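Local coordinates for protein putative ring-cleaving dioxygenase MhqO (PDB 3OAJ) that probably cleaves the ring of aromatic compounds as an iron-dependent extradiol dioxygenase, and so may contribute to their degradation and detoxification, at residues H11-V16 / V216-W221. Residues are numbered along the deposited sequence; the frame is centred on the assembly and turned at random.
With ZN (zinc ion), chain C; SO4 (sulfate ion), chain D.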
ATOM      1  N   HIS A  11      -5.003  -0.880   1.462  1.00  9.90           N
ATOM      2  CA  HIS A  11      -4.017  -0.294   0.550  1.00  9.88           C
ATOM      3  C   HIS A  11      -2.997   0.476   1.374  1.00  9.59           C
ATOM      4  O   HIS A  11      -3.195   0.698   2.567  1.00  9.35           O
ATOM      5  CB  HIS A  11      -4.672   0.646  -0.486  1.00 10.39           C
ATOM      6  CG  HIS A  11      -5.346   1.847   0.102  1.00  9.53           C
ATOM      7  ND1 HIS A  11      -6.665   1.835   0.510  1.00  9.23           N
ATOM      8  CD2 HIS A  11      -4.897   3.111   0.310  1.00  9.93           C
ATOM      9  CE1 HIS A  11      -6.999   3.041   0.941  1.00  9.86           C
ATOM     10  NE2 HIS A  11      -5.944   3.832   0.840  1.00 10.14           N
ATOM     11  N   ILE A  12      -1.892   0.834   0.730  1.00  9.44           N
ATOM     12  CA  ILE A  12      -0.897   1.718   1.290  1.00  9.34           C
ATOM     13  C   ILE A  12      -0.697   2.844   0.285  1.00  9.22           C
ATOM     14  O   ILE A  12      -0.711   2.645  -0.924  1.00 10.65           O
ATOM     15  CB  ILE A  12       0.432   0.927   1.509  1.00 10.30           C
ATOM     16  CG1 ILE A  12       0.272  -0.052   2.677  1.00 10.65           C
ATOM     17  CG2 ILE A  12       1.616   1.849   1.754  1.00 10.62           C
ATOM     18  CD1 ILE A  12       1.332  -1.146   2.736  1.00 11.05           C
ATOM     19  N   THR A  13      -0.467   4.045   0.805  1.00  9.58           N
ATOM     20  CA  THR A  13      -0.370   5.230  -0.027  1.00 10.21           C
ATOM     21  C   THR A  13       0.934   5.959   0.255  1.00 10.74           C
ATOM     22  O   THR A  13       1.295   6.202   1.411  1.00 11.54           O
ATOM     23  CB  THR A  13      -1.582   6.151   0.191  1.00  9.99           C
ATOM     24  OG1 THR A  13      -2.744   5.455  -0.252  1.00 11.64           O
ATOM     25  CG2 THR A  13      -1.433   7.518  -0.544  1.00 12.07           C
ATOM     26  N   ALA A  14       1.631   6.278  -0.832  1.00 11.97           N
ATOM     27  CA  ALA A  14       2.936   6.921  -0.749  1.00 12.87           C
ATOM     28  C   ALA A  14       3.064   8.129  -1.664  1.00 13.42           C
ATOM     29  O   ALA A  14       2.433   8.195  -2.711  1.00 12.58           O
ATOM     30  CB  ALA A  14       4.025   5.916  -1.090  1.00 13.59           C
ATOM     31  N   ILE A  15       3.895   9.081  -1.247  1.00 15.00           N
ATOM     32  CA  ILE A  15       4.251  10.211  -2.094  1.00 15.66           C
ATOM     33  C   ILE A  15       5.550   9.829  -2.792  1.00 15.00           C
ATOM     34  O   ILE A  15       6.491   9.362  -2.148  1.00 15.27           O
ATOM     35  CB  ILE A  15       4.416  11.521  -1.284  1.00 17.86           C
ATOM     36  CG1 ILE A  15       3.081  11.898  -0.624  1.00 21.66           C
ATOM     37  CG2 ILE A  15       4.888  12.630  -2.196  1.00 21.00           C
ATOM     38  CD1 ILE A  15       3.122  13.162   0.250  1.00 19.93           C
ATOM     39  N   VAL A  16       5.574   9.981  -4.117  1.00 14.48           N
ATOM     40  CA  VAL A  16       6.755   9.624  -4.920  1.00 14.38           C
ATOM     41  C   VAL A  16       7.066  10.703  -5.959  1.00 14.49           C
ATOM     42  O   VAL A  16       6.512  11.794  -5.902  1.00 13.96           O
ATOM     43  CB  VAL A  16       6.592   8.228  -5.590  1.00 14.05           C
ATOM     44  CG1 VAL A  16       6.536   7.113  -4.528  1.00 15.61           C
ATOM     45  CG2 VAL A  16       5.371   8.202  -6.523  1.00 15.82           C
ATOM     46  N   VAL A 216       6.131   6.592   2.958  1.00 12.45           N
ATOM     47  CA  VAL A 216       4.750   6.125   2.983  1.00 11.50           C
ATOM     48  C   VAL A 216       3.922   7.134   3.764  1.00 10.74           C
ATOM     49  O   VAL A 216       4.273   7.490   4.890  1.00 11.24           O
ATOM     50  CB  VAL A 216       4.634   4.728   3.620  1.00 11.41           C
ATOM     51  CG1 VAL A 216       3.168   4.320   3.739  1.00 12.37           C
ATOM     52  CG2 VAL A 216       5.438   3.719   2.793  1.00 12.57           C
ATOM     53  N   HIS A 217       2.813   7.572   3.168  1.00 11.37           N
ATOM     54  CA  HIS A 217       1.940   8.595   3.765  1.00 12.38           C
ATOM     55  C   HIS A 217       1.013   7.994   4.822  1.00 11.88           C
ATOM     56  O   HIS A 217       0.835   8.555   5.906  1.00 12.15           O
ATOM     57  CB  HIS A 217       1.119   9.309   2.684  1.00 15.29           C
ATOM     58  CG  HIS A 217       0.292  10.440   3.216  1.00 19.08           C
ATOM     59  ND1 HIS A 217       0.731  11.746   3.217  1.00 19.23           N
ATOM     60  CD2 HIS A 217      -0.935  10.454   3.789  1.00 18.08           C
ATOM     61  CE1 HIS A 217      -0.197  12.520   3.757  1.00 19.81           C
ATOM     62  NE2 HIS A 217      -1.216  11.761   4.116  1.00 20.15           N
ATOM     63  N   HIS A 218       0.401   6.854   4.488  1.00 10.81           N
ATOM     64  CA  HIS A 218      -0.474   6.169   5.433  1.00 10.90           C
ATOM     65  C   HIS A 218      -0.735   4.729   5.038  1.00 10.20           C
ATOM     66  O   HIS A 218      -0.439   4.312   3.899  1.00 10.53           O
ATOM     67  CB  HIS A 218      -1.790   6.935   5.613  1.00 12.10           C
ATOM     68  CG  HIS A 218      -2.632   7.024   4.372  1.00 12.21           C
ATOM     69  ND1 HIS A 218      -2.555   8.097   3.506  1.00 12.85           N
ATOM     70  CD2 HIS A 218      -3.602   6.216   3.881  1.00 12.94           C
ATOM     71  CE1 HIS A 218      -3.439   7.944   2.537  1.00 13.19           C
ATOM     72  NE2 HIS A 218      -4.077   6.803   2.729  1.00 12.62           N
ATOM     73  N   ILE A 219      -1.274   3.968   5.992  1.00  9.14           N
ATOM     74  CA  ILE A 219      -1.660   2.596   5.751  1.00  9.34           C
ATOM     75  C   ILE A 219      -3.146   2.414   6.043  1.00  9.91           C
ATOM     76  O   ILE A 219      -3.627   2.831   7.096  1.00 10.40           O
ATOM     77  CB  ILE A 219      -0.752   1.613   6.563  1.00  9.53           C
ATOM     78  CG1 ILE A 219      -1.153   0.150   6.307  1.00  9.61           C
ATOM     79  CG2 ILE A 219      -0.733   1.945   8.068  1.00 10.49           C
ATOM     80  CD1 ILE A 219      -0.042  -0.865   6.618  1.00 11.44           C
ATOM     81  N   ALA A 220      -3.856   1.784   5.103  1.00  9.38           N
ATOM     82  CA  ALA A 220      -5.288   1.557   5.261  1.00  9.20           C
ATOM     83  C   ALA A 220      -5.580   0.089   5.553  1.00 10.02           C
ATOM     84  O   ALA A 220      -5.028  -0.827   4.917  1.00 11.30           O
ATOM     85  CB  ALA A 220      -6.036   1.994   4.015  1.00  9.92           C
ATOM     86  N   TRP A 221      -6.445  -0.102   6.540  1.00 10.19           N
ATOM     87  CA  TRP A 221      -6.943  -1.410   6.941  1.00  9.92           C
ATOM     88  C   TRP A 221      -8.351  -1.621   6.407  1.00 10.50           C
ATOM     89  O   TRP A 221      -9.107  -0.677   6.242  1.00 11.31           O
ATOM     90  CB  TRP A 221      -6.935  -1.487   8.471  1.00 10.56           C
ATOM     91  CG  TRP A 221      -5.585  -1.121   9.020  1.00  9.99           C
ATOM     92  CD1 TRP A 221      -5.195   0.101   9.473  1.00 10.15           C
ATOM     93  CD2 TRP A 221      -4.435  -1.974   9.131  1.00 10.06           C
ATOM     94  NE1 TRP A 221      -3.883   0.069   9.850  1.00 10.37           N
ATOM     95  CE2 TRP A 221      -3.396  -1.196   9.666  1.00 10.43           C
ATOM     96  CE3 TRP A 221      -4.194  -3.325   8.840  1.00 11.00           C
ATOM     97  CZ2 TRP A 221      -2.126  -1.710   9.911  1.00 10.25           C
ATOM     98  CZ3 TRP A 221      -2.923  -3.836   9.084  1.00 11.39           C
ATOM     99  CH2 TRP A 221      -1.921  -3.032   9.643  1.00 11.01           C
TER
HETATM  100 ZN    ZN C 500      -5.862   5.677   1.836  0.70 17.63          ZN
HETATM  101  S   SO4 D 501      -6.368   7.454   0.171  1.00 19.95           S
HETATM  102  O1  SO4 D 501      -6.179   8.556   1.112  1.00 22.00           O
HETATM  103  O2  SO4 D 501      -6.794   7.900  -1.141  1.00 21.99           O
HETATM  104  O3  SO4 D 501      -5.158   6.642   0.040  1.00 21.07           O
HETATM  105  O4  SO4 D 501      -7.465   6.634   0.695  1.00 20.83           O
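His11 and His218 reach from neighbouring antiparallel strands to one zinc ion, which sits 2.1 Å from NE2 of His11 and 2.3 Å from NE2 of His218; Glu266, on the next strand, is the third protein ligand. Both imidazoles rise from the same face of the sheet, and a matched first torsion, with CG between the backbone N and the carbonyl carbon (chi1 63° and 64°), brings the two NE2 atoms onto one metal; the rings meet rim to rim with planes 80° apart. A sulfate, probably from the crystallisation liquor, also binds the metal, and its O3 accepts a 2.7 Å hydrogen bond from Thr13 OG1.

Beneath the site, Ala220 N gives a 2.8 Å bond to His11 O, and Thr13 N a nearly straight one to His218 O. Thr13 O takes two donors, His217 N at 2.7 Å and, by a longer bond, His218 N, making a classic beta bulge that shifts the register by one residue. Ala220 CB packs over one face of the His11 ring, 3.5 Å from its centroid, and Thr13 CB over a face of the His218 ring, while zinc anchors each NE2. On the other face of the sheet, Ile12 CG2 meets Val216 CG1 and Ile12 CG1 lies alongside Ile219 CG1, against strand 79-87.

Each strand comes from a different VOC module, so the metal is held across their junction; the same three ligands are predicted to hold the native iron(II).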